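PDB 5GJ3: periplasmic binding protein from Roseiflexus sp. RS-1, which binds heme in the periplasm, here two molecules at once, and probably hands it to a membrane transporter for uptake into the cell. Local coordinates for residues 155-160 with 186-191; 146-151 with 200-205; 216-221 with 233-238. All coordinates share one frame; numbering follows the deposited sequence. Where two conformers were deposited one is given.

Contact 1: 155-160 with 186-191; sequences VQQVAG and FKPLSP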
loop_
_atom_site.group_PDB
_atom_site.type_symbol
_atom_site.label_atom_id
_atom_site.label_comp_id
_atom_site.label_asym_id
_atom_site.label_seq_id
_atom_site.Cartn_x
_atom_site.Cartn_y
_atom_site.Cartn_z
ATOM N N VAL A 155 -9.369 -13.942 -11.438
ATOM C CA VAL A 155 -8.012 -13.359 -11.346
ATOM C C VAL A 155 -7.396 -13.770 -10.013
ATOM O O VAL A 155 -7.991 -13.507 -8.965
ATOM C CB VAL A 155 -8.067 -11.815 -11.501
ATOM C CG1 VAL A 155 -6.753 -11.149 -11.046
ATOM C CG2 VAL A 155 -8.407 -11.454 -12.950
ATOM N N GLN A 156 -6.252 -14.467 -10.072
ATOM C CA GLN A 156 -5.554 -14.956 -8.876
ATOM C C GLN A 156 -4.062 -14.894 -9.117
ATOM O O GLN A 156 -3.507 -15.661 -9.919
ATOM C CB GLN A 156 -6.008 -16.381 -8.525
ATOM C CG GLN A 156 -7.461 -16.407 -8.072
ATOM C CD GLN A 156 -8.206 -17.645 -8.464
ATOM O OE1 GLN A 156 -9.402 -17.584 -8.742
ATOM N NE2 GLN A 156 -7.539 -18.783 -8.425
ATOM N N GLN A 157 -3.426 -13.944 -8.439
ATOM C CA GLN A 157 -2.021 -13.641 -8.637
ATOM C C GLN A 157 -1.304 -13.646 -7.283
ATOM O O GLN A 157 -1.893 -13.334 -6.251
ATOM C CB GLN A 157 -1.831 -12.274 -9.307
ATOM C CG GLN A 157 -2.530 -12.123 -10.661
ATOM C CD GLN A 157 -1.691 -12.621 -11.825
ATOM O OE1 GLN A 157 -2.140 -13.455 -12.611
ATOM N NE2 GLN A 157 -0.470 -12.123 -11.935
ATOM N N VAL A 158 -0.035 -14.012 -7.318
ATOM C CA VAL A 158 0.773 -14.173 -6.128
ATOM C C VAL A 158 1.864 -13.123 -6.275
ATOM O O VAL A 158 2.340 -12.896 -7.394
ATOM C CB VAL A 158 1.402 -15.598 -6.120
ATOM C CG1 VAL A 158 2.562 -15.680 -5.152
ATOM C CG2 VAL A 158 0.362 -16.649 -5.792
ATOM N N ALA A 159 2.272 -12.505 -5.171
ATOM C CA ALA A 159 3.377 -11.517 -5.190
ATOM C C ALA A 159 4.696 -12.096 -4.658
ATOM O O ALA A 159 4.765 -12.626 -3.523
ATOM C CB ALA A 159 2.983 -10.277 -4.380
ATOM N N GLY A 160 5.748 -11.979 -5.450
ATOM C CA GLY A 160 7.059 -12.431 -5.039
ATOM C C GLY A 160 7.939 -11.231 -4.703
ATOM O O GLY A 160 7.448 -10.210 -4.169
ATOM N N PHE A 186 4.459 -9.983 -9.768
ATOM C CA PHE A 186 3.169 -10.689 -9.804
ATOM C C PHE A 186 3.119 -11.845 -10.794
ATOM O O PHE A 186 3.456 -11.674 -11.969
ATOM C CB PHE A 186 2.012 -9.730 -10.093
ATOM C CG PHE A 186 1.667 -8.853 -8.937
ATOM C CD1 PHE A 186 2.514 -7.811 -8.564
ATOM C CD2 PHE A 186 0.515 -9.077 -8.198
ATOM C CE1 PHE A 186 2.212 -7.005 -7.474
ATOM C CE2 PHE A 186 0.202 -8.275 -7.110
ATOM C CZ PHE A 186 1.052 -7.243 -6.745
ATOM N N LYS A 187 2.716 -13.023 -10.324
ATOM C CA LYS A 187 2.523 -14.191 -11.211
ATOM C C LYS A 187 1.241 -14.925 -10.898
ATOM O O LYS A 187 0.778 -14.887 -9.754
ATOM C CB LYS A 187 3.720 -15.133 -11.129
ATOM C CG LYS A 187 5.017 -14.471 -11.586
ATOM C CD LYS A 187 5.085 -14.247 -13.106
ATOM C CE LYS A 187 6.491 -13.866 -13.579
ATOM N NZ LYS A 187 6.939 -12.503 -13.126
ATOM N N PRO A 188 0.647 -15.597 -11.913
ATOM C CA PRO A 188 -0.585 -16.341 -11.651
ATOM C C PRO A 188 -0.448 -17.436 -10.578
ATOM O O PRO A 188 0.579 -18.101 -10.499
ATOM C CB PRO A 188 -0.972 -16.952 -13.046
ATOM C CG PRO A 188 0.163 -16.651 -13.975
ATOM C CD PRO A 188 1.004 -15.563 -13.359
ATOM N N LEU A 189 -1.476 -17.558 -9.743
ATOM C CA LEU A 189 -1.645 -18.703 -8.872
ATOM C C LEU A 189 -1.850 -19.970 -9.741
ATOM O O LEU A 189 -2.477 -19.908 -10.807
ATOM C CB LEU A 189 -2.835 -18.485 -7.926
ATOM C CG LEU A 189 -3.041 -19.523 -6.800
ATOM C CD1 LEU A 189 -1.846 -19.539 -5.851
ATOM C CD2 LEU A 189 -4.316 -19.262 -6.012
ATOM N N SER A 190 -1.276 -21.095 -9.309
ATOM C CA SER A 190 -1.409 -22.385 -10.010
ATOM C C SER A 190 -1.323 -23.534 -9.004
ATOM O O SER A 190 -0.759 -23.349 -7.905
ATOM C CB SER A 190 -0.312 -22.536 -11.081
ATOM O OG SER A 190 0.928 -22.902 -10.507
ATOM N N PRO A 191 -1.863 -24.721 -9.366
ATOM C CA PRO A 191 -1.646 -25.924 -8.545
ATOM C C PRO A 191 -0.181 -26.082 -8.067
ATOM O O PRO A 191 0.071 -26.364 -6.883
ATOM C CB PRO A 191 -2.042 -27.070 -9.497
ATOM C CG PRO A 191 -3.106 -26.445 -10.369
ATOM C CD PRO A 191 -2.679 -25.010 -10.574
HETATM O O HOH W 1 1.207 -11.606 -14.334
#
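Phe186 opens the short strand 186-188, which pairs antiparallel with strand 155-159 at the edge of the mixed sheet in the heme-binding protein. Its ring lies with one face over Ala159 CB, 4.3 Å from Phe186 CZ, while Gln157 CB sits near the ring plane at the edge; the same ring touches a heme, so this end of the pairing lines the pocket. At Lys187 the two backbones form a hydrogen-bonded pair: Val158 N donates to Lys187 O at 2.7 Å, and Lys187 N donates back to Val158 O at 3.0 Å. The lysine ammonium turns to Val184 O. The amide of Gln157 rests against the Lys187-Pro188 peptide. Its CG stands anti to the carbonyl carbon (chi1 -58°) and the bend at chi2 turns CD toward that peptide; Gln157 OE1 lies 3.4 Å from Pro188 CA. Gln157 NE2 also donates to a water that in turn donates to Phe186 O. An alanine here would probably leave the water without the N-H that holds it on Phe186 O, and take the amide off Pro188. Leu189 N then donates to Gln156 O, a nearly straight bond of 2.8 Å. The side chain of Leu189 crosses that of Val158 at about a right angle, Leu189 CD1 meeting Val158 CG2 at 3.6 Å. Beyond it Ser190 is the N-cap of helix 191-197, its OG bonded to Val193 N.

Contact 2: 146-151 with 200-205; sequences LFLYLR and DVLLVL. With HEM (protoporphyrin IX containing Fe), chain C.
Tyr149 and Leu205 meet beside one of the two hemes, at the ends of two parallel strands of the mixed sheet, their CD1 atoms 4.5 Å apart. Tyr149 OH binds the iron of this heme at 2.1 Å, and Leu205 CD1 touches the heme methyl CMB at 3.8 Å. Arg151 covers the porphyrin next to the tyrosine: heme C2D lies over the centre of one face of its guanidinium. Its NH2 reaches the edge of the Tyr149 ring and gives a weak hydrogen bond of 3.3 Å to Tyr149 OH. Behind this shell, Phe147 lies on the sheet face it shares with Leu203. Leu205 has CG anti to the carbonyl carbon (chi1 -56°), which brings Leu205 CG to 3.9 Å from Phe147 CZ. Leu205 CD2 lies at the edge of the phenyl ring, 3.8 Å from Phe147 CE1, and Leu203 CG is in the ring plane near CD1. Helix 164-171 covers Phe147 and Leu203 through Val165. On the other face Leu148 CD1 packs on Leu202 CD2. Backbone bonds set the register: Leu146 N to Val201 O, Leu203 N to Leu146 O, and Leu148 N to Leu203 O at 2.9 Å. Where the strands part, a water takes over, donating to Leu148 O and accepting from Leu205 N. Bound to iron, and with a guanidinium nearby giving it a weak bond, the Tyr149 oxygen would probably lean toward phenolate, consistent with a tyrosinate-like ligand.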
loop_
_atom_site.group_PDB
_atom_site.type_symbol
_atom_site.label_atom_id
_atom_site.label_comp_id
_atom_site.label_asym_id
_atom_site.label_seq_id
_atom_site.Cartn_x
_atom_site.Cartn_y
_atom_site.Cartn_z
ATOM N N LEU A 146 1.672 -16.404 2.101
ATOM C CA LEU A 146 1.425 -16.179 0.668
ATOM C C LEU A 146 0.455 -14.997 0.483
ATOM O O LEU A 146 -0.660 -15.010 1.018
ATOM C CB LEU A 146 0.842 -17.443 0.038
ATOM C CG LEU A 146 0.732 -17.461 -1.469
ATOM C CD1 LEU A 146 2.119 -17.483 -2.154
ATOM C CD2 LEU A 146 -0.138 -18.677 -1.871
ATOM N N PHE A 147 0.885 -13.975 -0.246
ATOM C CA PHE A 147 -0.019 -12.889 -0.597
ATOM C C PHE A 147 -0.738 -13.167 -1.929
ATOM O O PHE A 147 -0.070 -13.439 -2.949
ATOM C CB PHE A 147 0.742 -11.559 -0.729
ATOM C CG PHE A 147 -0.146 -10.413 -1.141
ATOM C CD1 PHE A 147 -0.897 -9.745 -0.200
ATOM C CD2 PHE A 147 -0.275 -10.050 -2.492
ATOM C CE1 PHE A 147 -1.754 -8.709 -0.585
ATOM C CE2 PHE A 147 -1.115 -9.022 -2.888
ATOM C CZ PHE A 147 -1.844 -8.339 -1.924
ATOM N N LEU A 148 -2.068 -13.082 -1.934
ATOM C CA LEU A 148 -2.859 -13.321 -3.156
ATOM C C LEU A 148 -3.546 -12.024 -3.513
ATOM O O LEU A 148 -4.220 -11.399 -2.673
ATOM C CB LEU A 148 -3.967 -14.368 -2.956
ATOM C CG LEU A 148 -3.425 -15.758 -2.568
ATOM C CD1 LEU A 148 -4.530 -16.733 -2.241
ATOM C CD2 LEU A 148 -2.552 -16.310 -3.691
ATOM N N TYR A 149 -3.297 -11.592 -4.720
ATOM C CA TYR A 149 -4.078 -10.550 -5.328
ATOM C C TYR A 149 -5.279 -11.249 -6.024
ATOM O O TYR A 149 -5.078 -12.139 -6.850
ATOM C CB TYR A 149 -3.207 -9.812 -6.332
ATOM C CG TYR A 149 -4.011 -8.805 -7.118
ATOM C CD1 TYR A 149 -4.308 -7.546 -6.576
ATOM C CD2 TYR A 149 -4.523 -9.125 -8.409
ATOM C CE1 TYR A 149 -5.083 -6.606 -7.290
ATOM C CE2 TYR A 149 -5.303 -8.199 -9.128
ATOM C CZ TYR A 149 -5.565 -6.929 -8.584
ATOM O OH TYR A 149 -6.323 -5.979 -9.285
ATOM N N LEU A 150 -6.502 -10.852 -5.678
ATOM C CA LEU A 150 -7.725 -11.507 -6.149
ATOM C C LEU A 150 -8.692 -10.501 -6.754
ATOM O O LEU A 150 -8.859 -9.400 -6.249
ATOM C CB LEU A 150 -8.474 -12.182 -4.984
ATOM C CG LEU A 150 -7.666 -13.166 -4.120
ATOM C CD1 LEU A 150 -8.462 -13.489 -2.852
ATOM C CD2 LEU A 150 -7.351 -14.416 -4.929
ATOM N N ARG A 151 -9.339 -10.892 -7.833
ATOM C CA ARG A 151 -10.334 -10.026 -8.433
ATOM C C ARG A 151 -11.375 -10.949 -9.012
ATOM O O ARG A 151 -11.317 -11.279 -10.186
ATOM C CB ARG A 151 -9.726 -9.109 -9.491
ATOM C CG ARG A 151 -10.547 -7.830 -9.643
ATOM C CD ARG A 151 -9.816 -6.768 -10.454
ATOM N NE ARG A 151 -9.782 -7.095 -11.866
ATOM C CZ ARG A 151 -8.698 -7.459 -12.547
ATOM N NH1 ARG A 151 -8.807 -7.729 -13.849
ATOM N NH2 ARG A 151 -7.504 -7.540 -11.955
ATOM N N ASP A 200 1.338 -21.134 5.714
ATOM C CA ASP A 200 0.810 -21.094 7.067
ATOM C C ASP A 200 -0.196 -19.954 7.223
ATOM O O ASP A 200 -1.124 -20.034 8.051
ATOM C CB ASP A 200 1.979 -20.826 8.058
ATOM C CG ASP A 200 2.966 -21.989 8.118
ATOM O OD1 ASP A 200 2.477 -23.116 8.429
ATOM O OD2 ASP A 200 4.190 -21.793 7.867
ATOM N N VAL A 201 0.030 -18.885 6.461
ATOM C CA VAL A 201 -0.836 -17.677 6.453
ATOM C C VAL A 201 -1.191 -17.309 5.017
ATOM O O VAL A 201 -0.330 -17.255 4.169
ATOM C CB VAL A 201 -0.120 -16.470 7.155
ATOM C CG1 VAL A 201 -1.029 -15.200 7.186
ATOM C CG2 VAL A 201 0.320 -16.889 8.571
ATOM N N LEU A 202 -2.468 -17.055 4.755
ATOM C CA LEU A 202 -2.883 -16.413 3.516
ATOM C C LEU A 202 -3.133 -14.908 3.751
ATOM O O LEU A 202 -3.978 -14.511 4.571
ATOM C CB LEU A 202 -4.150 -17.089 2.963
ATOM C CG LEU A 202 -3.853 -18.506 2.438
ATOM C CD1 LEU A 202 -5.126 -19.313 2.353
ATOM C CD2 LEU A 202 -3.171 -18.453 1.074
ATOM N N LEU A 203 -2.375 -14.086 3.048
ATOM C CA LEU A 203 -2.526 -12.634 3.165
ATOM C C LEU A 203 -3.244 -12.101 1.914
ATOM O O LEU A 203 -2.805 -12.326 0.799
ATOM C CB LEU A 203 -1.148 -11.975 3.362
ATOM C CG LEU A 203 -1.042 -10.452 3.538
ATOM C CD1 LEU A 203 -1.786 -9.978 4.762
ATOM C CD2 LEU A 203 0.411 -9.993 3.613
ATOM N N VAL A 204 -4.378 -11.435 2.114
ATOM C CA VAL A 204 -5.189 -10.925 1.002
ATOM C C VAL A 204 -5.653 -9.464 1.234
ATOM O O VAL A 204 -5.537 -8.927 2.335
ATOM C CB VAL A 204 -6.466 -11.771 0.826
ATOM C CG1 VAL A 204 -6.075 -13.218 0.471
ATOM C CG2 VAL A 204 -7.349 -11.695 2.083
ATOM N N LEU A 205 -6.204 -8.854 0.208
ATOM C CA LEU A 205 -6.843 -7.526 0.405
ATOM C C LEU A 205 -8.328 -7.675 0.790
ATOM O O LEU A 205 -8.999 -8.658 0.364
ATOM C CB LEU A 205 -6.674 -6.691 -0.832
ATOM C CG LEU A 205 -5.209 -6.551 -1.234
ATOM C CD1 LEU A 205 -5.089 -5.799 -2.547
ATOM C CD2 LEU A 205 -4.333 -5.896 -0.163
HETATM C CHA HEM C . -9.189 -3.405 -10.323
HETATM C CHB HEM C . -6.214 -2.894 -6.506
HETATM C CHC HEM C . -2.398 -4.530 -9.123
HETATM C CHD HEM C . -5.348 -4.784 -12.989
HETATM C C1A HEM C . -8.671 -3.107 -9.088
HETATM C C2A HEM C . -9.411 -2.462 -8.062
HETATM C C3A HEM C . -8.566 -2.315 -6.996
HETATM C C4A HEM C . -7.314 -2.863 -7.366
HETATM C CMA HEM C . -8.896 -1.706 -5.634
HETATM C CAA HEM C . -10.871 -2.006 -8.149
HETATM C CBA HEM C . -11.837 -2.904 -7.356
HETATM C CGA HEM C . -12.103 -4.246 -8.003
HETATM O O1A HEM C . -11.362 -4.728 -8.884
HETATM O O2A HEM C . -13.078 -4.934 -7.646
HETATM C C1B HEM C . -4.915 -3.286 -6.904
HETATM C C2B HEM C . -3.788 -3.245 -6.024
HETATM C C3B HEM C . -2.708 -3.673 -6.729
HETATM C C4B HEM C . -3.207 -4.008 -8.104
HETATM C CMB HEM C . -3.817 -2.791 -4.583
HETATM C CAB HEM C . -1.316 -3.817 -6.272
HETATM C CBB HEM C . -0.979 -4.924 -5.655
HETATM C C1C HEM C . -2.857 -4.715 -10.438
HETATM C C2C HEM C . -2.037 -4.983 -11.549
HETATM C C3C HEM C . -2.883 -5.068 -12.669
HETATM C C4C HEM C . -4.212 -4.834 -12.197
HETATM C CMC HEM C . -0.534 -5.170 -11.466
HETATM C CAC HEM C . -2.576 -5.353 -14.107
HETATM C CBC HEM C . -1.469 -5.942 -14.541
HETATM C C1D HEM C . -6.607 -4.386 -12.526
HETATM C C2D HEM C . -7.771 -4.310 -13.451
HETATM C C3D HEM C . -8.853 -3.938 -12.708
HETATM C C4D HEM C . -8.326 -3.789 -11.341
HETATM C CMD HEM C . -7.706 -4.594 -14.934
HETATM C CAD HEM C . -10.290 -3.704 -13.163
HETATM C CBD HEM C . -10.629 -2.260 -13.617
HETATM C CGD HEM C . -12.128 -2.118 -13.875
HETATM O O1D HEM C . -12.704 -1.015 -14.120
HETATM O O2D HEM C . -12.873 -3.125 -13.858
HETATM N NA HEM C . -7.365 -3.369 -8.654
HETATM N NB HEM C . -4.538 -3.800 -8.077
HETATM N NC HEM C . -4.179 -4.627 -10.848
HETATM N ND HEM C . -7.006 -4.165 -11.260
HETATM FE FE HEM C . -5.835 -4.032 -9.735
HETATM O O HOH W 2 -6.693 -9.937 -2.275
#

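Contact 3: 216-221 with 233-238; sequences DGLLKI and RRIIAL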
loop_
_atom_site.group_PDB
_atom_site.type_symbol
_atom_site.label_atom_id
_atom_site.label_comp_id
_atom_site.label_asym_id
_atom_site.label_seq_id
_atom_site.Cartn_x
_atom_site.Cartn_y
_atom_site.Cartn_z
ATOM N N ASP A 216 -15.158 -18.373 3.098
ATOM C CA ASP A 216 -15.836 -19.526 2.496
ATOM C C ASP A 216 -15.579 -19.635 0.990
ATOM O O ASP A 216 -15.165 -20.701 0.520
ATOM C CB ASP A 216 -17.330 -19.545 2.836
ATOM C CG ASP A 216 -17.590 -19.898 4.307
ATOM O OD1 ASP A 216 -16.681 -20.415 5.000
ATOM O OD2 ASP A 216 -18.726 -19.675 4.771
ATOM N N GLY A 217 -15.727 -18.548 0.241
ATOM C CA GLY A 217 -15.369 -18.606 -1.186
ATOM C C GLY A 217 -13.874 -18.821 -1.445
ATOM O O GLY A 217 -13.481 -19.622 -2.295
ATOM N N LEU A 218 -13.015 -18.105 -0.720
ATOM C CA LEU A 218 -11.558 -18.218 -0.955
ATOM C C LEU A 218 -11.098 -19.687 -0.862
ATOM O O LEU A 218 -10.341 -20.185 -1.686
ATOM C CB LEU A 218 -10.781 -17.350 0.080
ATOM C CG LEU A 218 -9.239 -17.454 0.109
ATOM C CD1 LEU A 218 -8.710 -16.818 -1.157
ATOM C CD2 LEU A 218 -8.618 -16.759 1.319
ATOM N N LEU A 219 -11.578 -20.377 0.155
ATOM C CA LEU A 219 -11.157 -21.753 0.396
ATOM C C LEU A 219 -11.790 -22.767 -0.556
ATOM O O LEU A 219 -11.455 -23.962 -0.487
ATOM C CB LEU A 219 -11.399 -22.149 1.860
ATOM C CG LEU A 219 -10.549 -21.243 2.760
ATOM C CD1 LEU A 219 -10.665 -21.652 4.215
ATOM C CD2 LEU A 219 -9.095 -21.249 2.276
ATOM N N LYS A 220 -12.677 -22.301 -1.444
ATOM C CA LYS A 220 -13.193 -23.120 -2.539
ATOM C C LYS A 220 -12.254 -23.066 -3.743
ATOM O O LYS A 220 -12.401 -23.834 -4.686
ATOM C CB LYS A 220 -14.613 -22.684 -2.933
ATOM C CG LYS A 220 -15.700 -23.113 -1.952
ATOM C CD LYS A 220 -17.075 -22.608 -2.380
ATOM C CE LYS A 220 -17.356 -22.920 -3.843
ATOM N NZ LYS A 220 -18.769 -22.631 -4.228
ATOM N N ILE A 221 -11.291 -22.148 -3.724
ATOM C CA ILE A 221 -10.270 -22.077 -4.781
ATOM C C ILE A 221 -9.366 -23.321 -4.656
ATOM O O ILE A 221 -8.898 -23.666 -3.549
ATOM C CB ILE A 221 -9.441 -20.773 -4.715
ATOM C CG1 ILE A 221 -10.336 -19.545 -4.989
ATOM C CG2 ILE A 221 -8.280 -20.828 -5.694
ATOM C CD1 ILE A 221 -9.649 -18.204 -4.728
ATOM N N ARG A 233 -8.034 -21.838 8.863
ATOM C CA ARG A 233 -8.670 -20.606 8.392
ATOM C C ARG A 233 -7.823 -19.358 8.736
ATOM O O ARG A 233 -8.352 -18.336 9.154
ATOM C CB ARG A 233 -10.147 -20.494 8.857
ATOM C CG ARG A 233 -11.031 -21.579 8.244
ATOM C CD ARG A 233 -12.438 -21.661 8.841
ATOM N NE ARG A 233 -13.339 -20.587 8.381
ATOM C CZ ARG A 233 -14.152 -20.644 7.317
ATOM N NH1 ARG A 233 -14.931 -19.595 7.013
ATOM N NH2 ARG A 233 -14.193 -21.728 6.544
ATOM N N ARG A 234 -6.507 -19.445 8.541
ATOM C CA ARG A 234 -5.623 -18.362 8.940
ATOM C C ARG A 234 -5.482 -17.408 7.764
ATOM O O ARG A 234 -4.516 -17.451 7.001
ATOM C CB ARG A 234 -4.304 -18.951 9.352
ATOM C CG ARG A 234 -3.520 -18.088 10.283
ATOM C CD ARG A 234 -2.336 -18.887 10.758
ATOM N NE ARG A 234 -2.581 -19.876 11.799
ATOM C CZ ARG A 234 -2.534 -19.610 13.103
ATOM N NH1 ARG A 234 -2.405 -18.370 13.529
ATOM N NH2 ARG A 234 -2.652 -20.573 13.997
ATOM N N ILE A 235 -6.502 -16.561 7.597
ATOM C CA ILE A 235 -6.560 -15.602 6.505
ATOM C C ILE A 235 -6.433 -14.246 7.205
ATOM O O ILE A 235 -7.169 -13.996 8.161
ATOM C CB ILE A 235 -7.930 -15.594 5.740
ATOM C CG1 ILE A 235 -8.448 -17.001 5.328
ATOM C CG2 ILE A 235 -7.952 -14.563 4.610
ATOM C CD1 ILE A 235 -7.451 -17.956 4.743
ATOM N N ILE A 236 -5.536 -13.383 6.716
ATOM C CA ILE A 236 -5.407 -11.994 7.223
ATOM C C ILE A 236 -5.862 -11.139 6.038
ATOM O O ILE A 236 -5.318 -11.253 4.950
ATOM C CB ILE A 236 -3.911 -11.591 7.495
ATOM C CG1 ILE A 236 -3.183 -12.525 8.457
ATOM C CG2 ILE A 236 -3.788 -10.120 7.938
ATOM C CD1 ILE A 236 -3.886 -12.734 9.779
ATOM N N ALA A 237 -6.884 -10.302 6.230
ATOM C CA ALA A 237 -7.330 -9.430 5.150
ATOM C C ALA A 237 -7.086 -8.002 5.602
ATOM O O ALA A 237 -7.506 -7.609 6.690
ATOM C CB ALA A 237 -8.804 -9.665 4.827
ATOM N N LEU A 238 -6.385 -7.224 4.799
ATOM C CA LEU A 238 -6.103 -5.825 5.175
ATOM C C LEU A 238 -6.553 -4.942 4.029
ATOM O O LEU A 238 -6.594 -5.380 2.890
ATOM C CB LEU A 238 -4.589 -5.606 5.479
ATOM C CG LEU A 238 -4.039 -6.352 6.734
ATOM C CD1 LEU A 238 -2.536 -6.163 6.876
ATOM C CD2 LEU A 238 -4.722 -5.884 8.008
#
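The end of helix 214-218 and the type I turn from Leu218 to Ile221 pack beside the start of strand 235-238, with Leu218 and Ile235 9.4 Å apart between CA atoms and no backbone bond joining them. The contact thus sets a helix end against the mixed sheet of the periplasmic binding protein fold, near the surface. Leu218 and Ile235 reach toward each other tip to tip, Leu218 CD2 lying 3.8 Å from Ile235 CD1. With CG anti to the backbone N (chi1 173°), Leu218 extends toward Ile235, and it also packs on Leu209 of helix 206-211. Leu219 CD2 adds a looser touch on the same Ile235 methyl, while Leu219 CD1 rests on the aliphatic stem of Arg233, 4.0 Å from Arg233 CG. Arg233 follows helix 228-232 in a Schellman motif with positive phi, and its chain bends at chi3 (76°), which sets NE; the guanidinium beyond it meets Asp216. The two polar groups form a salt bridge with their planes 66° apart. Asp216 OD1 takes both donors, Arg233 NH2 only weakly at 3.2 Å. The stronger bond comes from Arg233 NH1, which meets Asp216 OD1 at 2.8 Å from above the carboxylate plane.

All three contacts reach one mixed sheet. Contact 2 joins strand 144-151 to strand 201-205; contact 1 extends the sheet on one side through strands 155-159 and 186-188, and strand 235-238 of contact 3 lies on the other, next to 201-205. Centres of contacts 1 and 2 are about 9 Å apart, those of 2 and 3 about 8 Å, and those of 1 and 3 about 15 Å. Along the chain, both segments of contact 1 fall between those of contact 2, and contact 3 follows. Contacts 1 and 2 supply residues to the heme pocket, whereas contact 3 packs a helix end beside the sheet, and its Ile221 touches Gln156 and Leu189 of contact 1.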